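Local coordinates for hypothetical multiheme protein (Ignicoccus hospitalis KIN4/I, PDB 4QO5), which probably carries electrons as a membrane-associated octaheme cytochrome c with a calcium site, at residues T173-V178 against V206-S211; S124-A129 against H201-V206; L352-A357 against A444-L449. All coordinates share one frame; numbering follows the deposited sequence.

Overall arrangement
Contacts 1 and 2 are neighbours, their centres about 12 Å apart, and the loop between strand 188-196 and helix 226-229 serves both: residues 201-206, chiefly Val203 and Gly204, pack on 124-129 beside a heme, and Val206 itself bridges to 173-178, where the hairpin 176-185/188-196 begins. Their segments alternate along the chain, 124-129, 173-178, 201-206 and 206-211, so the two contacts interlock among the hemes. Contact 3 follows entirely later in sequence, its centre about 43 Å from that of contact 1 and about 37 Å from that of contact 2. It joins the end of the long helix 413-447 to the loop after helix 341-349, in the helical part near calcium.

Contact 1 (T173-V178 against V206-S211); sequences TVVKVV and VNPDGS
A lone parallel beta bridge, set where the hairpin 176-185/188-196 begins, joins Val174 to Val206. Two nearly straight bonds make it: Val206 N gives its proton to Thr173 O (2.8 Å), almost along the C=O axis, and Val175 N gives its own to Val206 O (2.9 Å) in the carbonyl plane. Beyond the bridge the chains part, and a water sits between Val175 O and Asn207 O, 2.8 Å from each. The side chains of Val174 and Val206 lie side by side and point the same way, touching through their CG2 methyls at 3.8 Å. Val175, with CG1 anti to its backbone N, turns CB toward the loop and lays CG1 obliquely on Pro208 CG (3.8 Å), while Val177 CG2 meets Pro208 CB more loosely and nearly crosswise. Tyr130 touches Val174 and Tyr131 touches Val206, both from helix 129-134. The loop is bonded to itself: Asn207 to Gly210 form a type I turn, and Asp209 OD2 takes Ser211 N from above the carboxylate plane (3.0 Å), while Ser211 OG donates to the syn lone pair of Asp209 OD2 (2.7 Å). What results is a single parallel bridge leading into a type I turn with an Asx turn.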
loop_
_atom_site.group_PDB
_atom_site.type_symbol
_atom_site.label_atom_id
_atom_site.label_comp_id
_atom_site.label_asym_id
_atom_site.label_seq_id
_atom_site.Cartn_x
_atom_site.Cartn_y
_atom_site.Cartn_z
ATOM N N THR A 173 -7.178 -18.274 17.151
ATOM C CA THR A 173 -8.357 -19.113 17.293
ATOM C C THR A 173 -8.182 -20.019 18.504
ATOM O O THR A 173 -7.115 -20.065 19.112
ATOM C CB THR A 173 -8.517 -20.069 16.086
ATOM O OG1 THR A 173 -7.266 -20.749 15.872
ATOM C CG2 THR A 173 -8.914 -19.317 14.826
ATOM N N VAL A 174 -9.234 -20.757 18.834
ATOM C CA VAL A 174 -9.116 -21.877 19.771
ATOM C C VAL A 174 -8.984 -23.158 18.936
ATOM O O VAL A 174 -9.850 -23.468 18.123
ATOM C CB VAL A 174 -10.344 -21.981 20.679
ATOM C CG1 VAL A 174 -10.326 -23.302 21.472
ATOM C CG2 VAL A 174 -10.395 -20.798 21.616
ATOM N N VAL A 175 -7.872 -23.861 19.102
ATOM C CA VAL A 175 -7.618 -25.068 18.347
ATOM C C VAL A 175 -8.247 -26.260 19.081
ATOM O O VAL A 175 -8.014 -26.473 20.277
ATOM C CB VAL A 175 -6.103 -25.305 18.154
ATOM C CG1 VAL A 175 -5.867 -26.592 17.355
ATOM C CG2 VAL A 175 -5.445 -24.092 17.468
ATOM N N LYS A 176 -9.062 -27.019 18.362
ATOM C CA LYS A 176 -9.639 -28.240 18.913
ATOM C C LYS A 176 -9.241 -29.448 18.077
ATOM O O LYS A 176 -9.339 -29.420 16.854
ATOM C CB LYS A 176 -11.165 -28.119 18.990
ATOM C CG LYS A 176 -11.635 -27.158 20.066
ATOM C CD LYS A 176 -13.152 -27.018 20.108
ATOM C CE LYS A 176 -13.564 -25.905 21.070
ATOM N NZ LYS A 176 -15.038 -25.814 21.270
ATOM N N VAL A 177 -8.792 -30.513 18.739
ATOM C CA VAL A 177 -8.477 -31.741 18.024
ATOM C C VAL A 177 -9.760 -32.546 17.936
ATOM O O VAL A 177 -10.334 -32.895 18.964
ATOM C CB VAL A 177 -7.397 -32.559 18.751
ATOM C CG1 VAL A 177 -7.117 -33.863 18.015
ATOM C CG2 VAL A 177 -6.134 -31.734 18.905
ATOM N N VAL A 178 -10.220 -32.844 16.726
ATOM C CA VAL A 178 -11.540 -33.471 16.586
ATOM C C VAL A 178 -11.527 -34.881 16.009
ATOM O O VAL A 178 -12.568 -35.540 15.943
ATOM C CB VAL A 178 -12.531 -32.582 15.802
ATOM C CG1 VAL A 178 -12.717 -31.250 16.524
ATOM C CG2 VAL A 178 -12.056 -32.359 14.371
ATOM N N VAL A 206 -5.101 -20.411 21.041
ATOM C CA VAL A 206 -5.244 -21.314 22.193
ATOM C C VAL A 206 -4.927 -22.734 21.729
ATOM O O VAL A 206 -5.702 -23.351 21.010
ATOM C CB VAL A 206 -6.657 -21.234 22.802
ATOM C CG1 VAL A 206 -6.760 -22.101 24.061
ATOM C CG2 VAL A 206 -7.009 -19.776 23.110
ATOM N N ASN A 207 -3.770 -23.232 22.142
ATOM C CA ASN A 207 -3.230 -24.481 21.630
ATOM C C ASN A 207 -3.877 -25.705 22.260
ATOM O O ASN A 207 -4.523 -25.595 23.304
ATOM C CB ASN A 207 -1.719 -24.486 21.855
ATOM C CG ASN A 207 -1.034 -23.405 21.064
ATOM O OD1 ASN A 207 -0.996 -23.458 19.835
ATOM N ND2 ASN A 207 -0.509 -22.411 21.754
ATOM N N PRO A 208 -3.715 -26.875 21.620
ATOM C CA PRO A 208 -4.298 -28.105 22.168
ATOM C C PRO A 208 -3.805 -28.468 23.576
ATOM O O PRO A 208 -4.542 -29.122 24.312
ATOM C CB PRO A 208 -3.864 -29.178 21.160
ATOM C CG PRO A 208 -3.641 -28.451 19.879
ATOM C CD PRO A 208 -3.111 -27.085 20.288
ATOM N N ASP A 209 -2.588 -28.070 23.938
ATOM C CA ASP A 209 -2.044 -28.352 25.274
ATOM C C ASP A 209 -2.424 -27.270 26.283
ATOM O O ASP A 209 -1.983 -27.294 27.436
ATOM C CB ASP A 209 -0.513 -28.533 25.225
ATOM C CG ASP A 209 0.227 -27.242 24.850
ATOM O OD1 ASP A 209 1.481 -27.237 24.892
ATOM O OD2 ASP A 209 -0.435 -26.241 24.512
ATOM N N GLY A 210 -3.231 -26.314 25.840
ATOM C CA GLY A 210 -3.712 -25.265 26.717
ATOM C C GLY A 210 -2.811 -24.046 26.822
ATOM O O GLY A 210 -3.214 -23.025 27.384
ATOM N N SER A 211 -1.589 -24.135 26.303
ATOM C CA SER A 211 -0.729 -22.963 26.295
ATOM C C SER A 211 -1.292 -21.935 25.319
ATOM O O SER A 211 -2.082 -22.272 24.427
ATOM C CB SER A 211 0.724 -23.314 25.941
ATOM O OG SER A 211 0.837 -23.840 24.629
HETATM O O HOH W 1 -7.247 -25.636 22.806
#

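Contact 2 (S124-A129 against H201-V206). With HEC (heme c), chain G.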
loop_
_atom_site.group_PDB
_atom_site.type_symbol
_atom_site.label_atom_id
_atom_site.label_comp_id
_atom_site.label_asym_id
_atom_site.label_seq_id
_atom_site.Cartn_x
_atom_site.Cartn_y
_atom_site.Cartn_z
ATOM N N SER A 124 1.973 -11.401 28.433
ATOM C CA SER A 124 1.674 -10.290 27.535
ATOM C C SER A 124 0.229 -10.284 27.038
ATOM O O SER A 124 -0.440 -11.319 26.998
ATOM C CB SER A 124 2.633 -10.297 26.340
ATOM O OG SER A 124 2.300 -11.331 25.421
ATOM N N SER A 125 -0.236 -9.108 26.644
ATOM C CA SER A 125 -1.544 -8.959 26.011
ATOM C C SER A 125 -1.678 -9.820 24.758
ATOM O O SER A 125 -2.770 -10.304 24.462
ATOM C CB SER A 125 -1.785 -7.494 25.632
ATOM O OG SER A 125 -1.579 -6.649 26.747
ATOM N N LYS A 126 -0.574 -10.003 24.026
ATOM C CA LYS A 126 -0.596 -10.836 22.818
ATOM C C LYS A 126 -1.019 -12.263 23.139
ATOM O O LYS A 126 -1.837 -12.840 22.432
ATOM C CB LYS A 126 0.774 -10.852 22.140
ATOM C CG LYS A 126 1.105 -9.556 21.359
ATOM C CD LYS A 126 2.517 -9.625 20.793
ATOM C CE LYS A 126 2.792 -8.485 19.827
ATOM N NZ LYS A 126 2.106 -8.864 18.572
ATOM N N ALA A 127 -0.460 -12.828 24.209
ATOM C CA ALA A 127 -0.759 -14.222 24.544
ATOM C C ALA A 127 -2.247 -14.390 24.861
ATOM O O ALA A 127 -2.843 -15.442 24.606
ATOM C CB ALA A 127 0.089 -14.675 25.725
ATOM N N TRP A 128 -2.833 -13.337 25.410
ATOM C CA TRP A 128 -4.219 -13.346 25.858
ATOM C C TRP A 128 -5.198 -12.781 24.840
ATOM O O TRP A 128 -6.373 -12.550 25.166
ATOM C CB TRP A 128 -4.326 -12.584 27.193
ATOM C CG TRP A 128 -3.670 -13.331 28.314
ATOM C CD1 TRP A 128 -2.407 -13.140 28.803
ATOM C CD2 TRP A 128 -4.229 -14.422 29.055
ATOM N NE1 TRP A 128 -2.151 -14.043 29.814
ATOM C CE2 TRP A 128 -3.254 -14.839 29.987
ATOM C CE3 TRP A 128 -5.459 -15.085 29.023
ATOM C CZ2 TRP A 128 -3.474 -15.886 30.877
ATOM C CZ3 TRP A 128 -5.678 -16.127 29.915
ATOM C CH2 TRP A 128 -4.690 -16.513 30.830
ATOM N N ALA A 129 -4.727 -12.593 23.605
ATOM C CA ALA A 129 -5.469 -11.855 22.583
ATOM C C ALA A 129 -6.815 -12.472 22.217
ATOM O O ALA A 129 -7.758 -11.747 21.923
ATOM C CB ALA A 129 -4.614 -11.645 21.305
ATOM N N HIS A 201 -2.313 -18.801 12.999
ATOM C CA HIS A 201 -1.105 -18.369 13.704
ATOM C C HIS A 201 -1.242 -16.978 14.316
ATOM O O HIS A 201 -0.299 -16.203 14.320
ATOM C CB HIS A 201 0.117 -18.494 12.786
ATOM C CG HIS A 201 0.227 -19.852 12.160
ATOM N ND1 HIS A 201 -0.451 -20.187 11.006
ATOM C CD2 HIS A 201 0.860 -20.978 12.569
ATOM C CE1 HIS A 201 -0.219 -21.459 10.717
ATOM N NE2 HIS A 201 0.575 -21.961 11.649
ATOM N N GLY A 202 -2.437 -16.668 14.818
ATOM C CA GLY A 202 -2.651 -15.418 15.519
ATOM C C GLY A 202 -1.934 -15.443 16.863
ATOM O O GLY A 202 -1.677 -16.505 17.421
ATOM N N VAL A 203 -1.618 -14.266 17.395
ATOM C CA VAL A 203 -0.743 -14.193 18.563
ATOM C C VAL A 203 -1.296 -14.838 19.825
ATOM O O VAL A 203 -0.520 -15.282 20.658
ATOM C CB VAL A 203 -0.313 -12.747 18.863
ATOM C CG1 VAL A 203 0.562 -12.236 17.728
ATOM C CG2 VAL A 203 -1.552 -11.873 19.046
ATOM N N GLY A 204 -2.620 -14.860 19.981
ATOM C CA GLY A 204 -3.246 -15.453 21.149
ATOM C C GLY A 204 -3.869 -16.819 20.886
ATOM O O GLY A 204 -4.831 -17.199 21.554
ATOM N N ARG A 205 -3.340 -17.553 19.909
ATOM C CA ARG A 205 -3.900 -18.872 19.575
ATOM C C ARG A 205 -3.958 -19.769 20.818
ATOM O O ARG A 205 -2.982 -19.858 21.571
ATOM C CB ARG A 205 -3.075 -19.562 18.503
ATOM C CG ARG A 205 -3.683 -20.923 18.025
ATOM C CD ARG A 205 -2.773 -21.511 16.973
ATOM N NE ARG A 205 -1.554 -22.038 17.583
ATOM C CZ ARG A 205 -0.373 -22.122 16.974
ATOM N NH1 ARG A 205 -0.206 -21.695 15.711
ATOM N NH2 ARG A 205 0.651 -22.638 17.632
ATOM N N VAL A 206 -5.101 -20.411 21.041
ATOM C CA VAL A 206 -5.244 -21.314 22.193
ATOM C C VAL A 206 -4.927 -22.734 21.729
ATOM O O VAL A 206 -5.702 -23.351 21.010
ATOM C CB VAL A 206 -6.657 -21.234 22.802
ATOM C CG1 VAL A 206 -6.760 -22.101 24.061
ATOM C CG2 VAL A 206 -7.009 -19.776 23.110
HETATM FE FE HEC G . 1.501 -7.190 17.240
HETATM C CHA HEC G . -0.433 -5.999 19.852
HETATM C CHB HEC G . 3.961 -4.900 17.992
HETATM C CHC HEC G . 3.619 -8.795 15.080
HETATM C CHD HEC G . -1.043 -9.157 16.194
HETATM N NA HEC G . 1.752 -5.754 18.675
HETATM C C1A HEC G . 0.790 -5.400 19.611
HETATM C C2A HEC G . 1.316 -4.273 20.361
HETATM C C3A HEC G . 2.529 -3.968 19.861
HETATM C C4A HEC G . 2.825 -4.881 18.779
HETATM C CMA HEC G . 3.476 -2.832 20.313
HETATM C CAA HEC G . 0.552 -3.567 21.504
HETATM C CBA HEC G . 0.652 -4.337 22.820
HETATM C CGA HEC G . -0.467 -5.338 22.942
HETATM O O1A HEC G . -0.151 -6.533 23.194
HETATM O O2A HEC G . -1.664 -4.960 22.780
HETATM N NB HEC G . 3.383 -6.889 16.638
HETATM C C1B HEC G . 4.264 -5.921 17.107
HETATM C C2B HEC G . 5.577 -6.187 16.536
HETATM C C3B HEC G . 5.468 -7.299 15.778
HETATM C C4B HEC G . 4.098 -7.721 15.801
HETATM C CMB HEC G . 6.838 -5.361 16.874
HETATM C CAB HEC G . 6.479 -8.165 14.990
HETATM C CBB HEC G . 7.956 -8.170 15.459
HETATM N NC HEC G . 1.324 -8.648 15.861
HETATM C C1C HEC G . 2.319 -9.207 15.106
HETATM C C2C HEC G . 1.714 -10.132 14.146
HETATM C C3C HEC G . 0.535 -10.438 14.718
HETATM C C4C HEC G . 0.198 -9.382 15.645
HETATM C CMC HEC G . 2.691 -11.108 13.442
HETATM C CAC HEC G . -0.581 -11.467 14.376
HETATM C CBC HEC G . -0.178 -12.840 13.771
HETATM N ND HEC G . -0.451 -7.502 17.922
HETATM C C1D HEC G . -1.320 -8.412 17.308
HETATM C C2D HEC G . -2.571 -8.439 18.027
HETATM C C3D HEC G . -2.385 -7.459 19.178
HETATM C C4D HEC G . -1.039 -6.940 19.042
HETATM C CMD HEC G . -3.820 -9.283 17.698
HETATM C CAD HEC G . -3.412 -7.128 20.277
HETATM C CBD HEC G . -3.138 -8.002 21.497
HETATM C CGD HEC G . -4.087 -7.583 22.597
HETATM O O1D HEC G . -3.895 -6.473 23.168
HETATM O O2D HEC G . -5.023 -8.367 22.913
HETATM O O HOH W 2 -5.483 -15.805 23.838
#
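Lys126 reaches a heme iron from a type I turn, Lys126 to Ala129, that packs against another, Gly202 to Arg205. Its CG is anti to the carbonyl carbon (chi1 -76°), the next two torsions are extended, and a bend at chi4 (-77°) swings NZ onto the heme FE at 2.2 Å; His239 binds the same iron. A coordinating amine must offer its lone pair to the metal, so Lys126 is probably neutral here. Val203 lies alongside on the same heme face. Its CG1, anti to the carbonyl carbon, stands over pyrrole C at 3.5 Å from the heme C3C and 3.8 Å from Lys126 NZ, whereas CG2, in the crowded position between backbone N and carbonyl carbon, packs against Lys126 O, Ala129 CB (3.8 Å) and the heme methyl CMD. Ser125 CB abuts the propionate oxygen O1A, and its OG is bonded to Asp309.

Backbone packing is tight at Gly204, whose CA, with no side chain, comes within 3.2 Å of Lys126 O. That carbonyl accepts from Ala129 N within its own turn, while Val203 O, which faces it, takes the hydroxyl of Tyr121. A water then donates to Ala127 O and Gly204 O, each at 2.8 Å, and ties the turns together. Arg205 NH1 and His201 ND1 hydrogen-bond to propionates of two other hemes, and the bonds of Val203 and Gly204 to Cys170 and His171 link the loop to a heme-binding helix. This is the lysine/histidine-ligated heme site of a multiheme cytochrome c.

Contact 3 (L352-A357 against A444-L449)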
loop_
_atom_site.group_PDB
_atom_site.type_symbol
_atom_site.label_atom_id
_atom_site.label_comp_id
_atom_site.label_asym_id
_atom_site.label_seq_id
_atom_site.Cartn_x
_atom_site.Cartn_y
_atom_site.Cartn_z
ATOM N N LEU A 352 -30.185 15.101 26.400
ATOM C CA LEU A 352 -29.649 13.765 26.176
ATOM C C LEU A 352 -29.782 12.926 27.439
ATOM O O LEU A 352 -28.809 12.708 28.155
ATOM C CB LEU A 352 -28.186 13.839 25.737
ATOM C CG LEU A 352 -27.962 14.608 24.434
ATOM C CD1 LEU A 352 -26.480 14.678 24.106
ATOM C CD2 LEU A 352 -28.741 13.963 23.294
ATOM N N THR A 353 -30.998 12.458 27.702
ATOM C CA THR A 353 -31.319 11.760 28.944
ATOM C C THR A 353 -30.865 10.304 28.950
ATOM O O THR A 353 -30.930 9.633 29.978
ATOM C CB THR A 353 -32.830 11.801 29.215
ATOM O OG1 THR A 353 -33.533 11.312 28.066
ATOM C CG2 THR A 353 -33.272 13.225 29.495
ATOM N N ILE A 354 -30.416 9.820 27.798
ATOM C CA ILE A 354 -29.951 8.443 27.674
ATOM C C ILE A 354 -28.775 8.144 28.600
ATOM O O ILE A 354 -28.691 7.061 29.181
ATOM C CB ILE A 354 -29.582 8.107 26.210
ATOM C CG1 ILE A 354 -30.858 7.901 25.400
ATOM C CG2 ILE A 354 -28.709 6.863 26.128
ATOM C CD1 ILE A 354 -30.656 7.105 24.147
ATOM N N ALA A 355 -27.886 9.118 28.758
ATOM C CA ALA A 355 -26.711 8.956 29.611
ATOM C C ALA A 355 -27.075 8.567 31.047
ATOM O O ALA A 355 -26.262 7.989 31.761
ATOM C CB ALA A 355 -25.875 10.219 29.600
ATOM N N LYS A 356 -28.301 8.877 31.456
ATOM C CA LYS A 356 -28.784 8.527 32.787
ATOM C C LYS A 356 -28.727 7.026 33.055
ATOM O O LYS A 356 -28.445 6.596 34.174
ATOM C CB LYS A 356 -30.220 9.010 32.966
ATOM C CG LYS A 356 -30.350 10.506 33.032
ATOM C CD LYS A 356 -29.560 11.030 34.200
ATOM C CE LYS A 356 -30.235 12.235 34.810
ATOM N NZ LYS A 356 -29.997 12.241 36.273
ATOM N N ALA A 357 -29.002 6.235 32.024
ATOM C CA ALA A 357 -29.042 4.782 32.153
ATOM C C ALA A 357 -27.651 4.160 32.290
ATOM O O ALA A 357 -27.523 2.950 32.478
ATOM C CB ALA A 357 -29.781 4.169 30.970
ATOM N N ALA A 444 -28.117 10.562 18.230
ATOM C CA ALA A 444 -28.728 9.639 17.275
ATOM C C ALA A 444 -29.663 8.662 17.984
ATOM O O ALA A 444 -30.743 8.346 17.488
ATOM C CB ALA A 444 -27.657 8.881 16.512
ATOM N N TRP A 445 -29.243 8.182 19.150
ATOM C CA TRP A 445 -30.070 7.257 19.907
ATOM C C TRP A 445 -31.277 7.984 20.495
ATOM O O TRP A 445 -32.385 7.456 20.503
ATOM C CB TRP A 445 -29.260 6.597 21.019
ATOM C CG TRP A 445 -28.281 5.577 20.549
ATOM C CD1 TRP A 445 -28.358 4.811 19.413
ATOM C CD2 TRP A 445 -27.069 5.201 21.206
ATOM N NE1 TRP A 445 -27.262 3.986 19.328
ATOM C CE2 TRP A 445 -26.459 4.203 20.422
ATOM C CE3 TRP A 445 -26.443 5.607 22.391
ATOM C CZ2 TRP A 445 -25.245 3.614 20.776
ATOM C CZ3 TRP A 445 -25.239 5.017 22.744
ATOM C CH2 TRP A 445 -24.650 4.037 21.938
ATOM N N GLN A 446 -31.053 9.205 20.967
ATOM C CA GLN A 446 -32.117 10.019 21.552
ATOM C C GLN A 446 -33.216 10.372 20.553
ATOM O O GLN A 446 -34.387 10.460 20.917
ATOM C CB GLN A 446 -31.531 11.310 22.129
ATOM C CG GLN A 446 -32.493 12.085 23.011
ATOM C CD GLN A 446 -32.624 11.489 24.398
ATOM O OE1 GLN A 446 -31.627 11.226 25.075
ATOM N NE2 GLN A 446 -33.859 11.281 24.836
ATOM N N SER A 447 -32.835 10.582 19.298
ATOM C CA SER A 447 -33.773 11.057 18.285
ATOM C C SER A 447 -34.425 9.912 17.523
ATOM O O SER A 447 -35.355 10.123 16.747
ATOM C CB SER A 447 -33.074 12.002 17.303
ATOM O OG SER A 447 -32.258 11.281 16.396
ATOM N N GLY A 448 -33.926 8.702 17.736
ATOM C CA GLY A 448 -34.504 7.529 17.107
ATOM C C GLY A 448 -33.915 7.200 15.747
ATOM O O GLY A 448 -34.429 6.341 15.042
ATOM N N LEU A 449 -32.839 7.879 15.367
ATOM C CA LEU A 449 -32.166 7.555 14.115
ATOM C C LEU A 449 -31.503 6.185 14.221
ATOM O O LEU A 449 -31.379 5.465 13.227
ATOM C CB LEU A 449 -31.137 8.631 13.748
ATOM C CG LEU A 449 -30.254 8.390 12.520
ATOM C CD1 LEU A 449 -31.090 8.171 11.262
ATOM C CD2 LEU A 449 -29.299 9.560 12.333
#
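A 3-10 turn that follows helix 341-349 meets the last turn of the long helix 413-447, where the glutamine side chain of Gln446 bridges to the loop. Leu352 leads in: its side chain and that of Gln446 cross obliquely, CD2 of Leu352 4.0 Å from Gln446 CB, and the leucine also rests on Val439 and Lys443 of that helix and on Leu347 of helix 341-349. At Thr353, OG1 sits in the crowded position between the backbone N and the carbonyl carbon (chi1 53°), and it accepts from Gln446 NE2 at 3.2 Å, a bond somewhat bent at 141°. Ile354, in the 3-10 segment, uses both backbone and side chain. Its N gives its proton to Gln446 OE1 (3.3 Å) in the carbonyl plane, so the amide is held at both its oxygen and its nitrogen; in Gln446, CG anti to the backbone N and a bend at chi2 (78°) bring the amide there. The Ile354 chain runs past Gln446 in the opposite direction.

Trp445 NE1 hydrogen-bonds to Glu466, a calcium-binding residue. Gly448, with positive phi, is the first residue to leave helical angles, and its N and Leu449 N make weak bonds back to Ala444 O; Gly448 O and Leu449 O accept from Arg513 of a second subunit. In the closest apolar touch, Ile354 CD1 lies 3.5 Å from Trp445 CB, the side chains crossing at about a right angle.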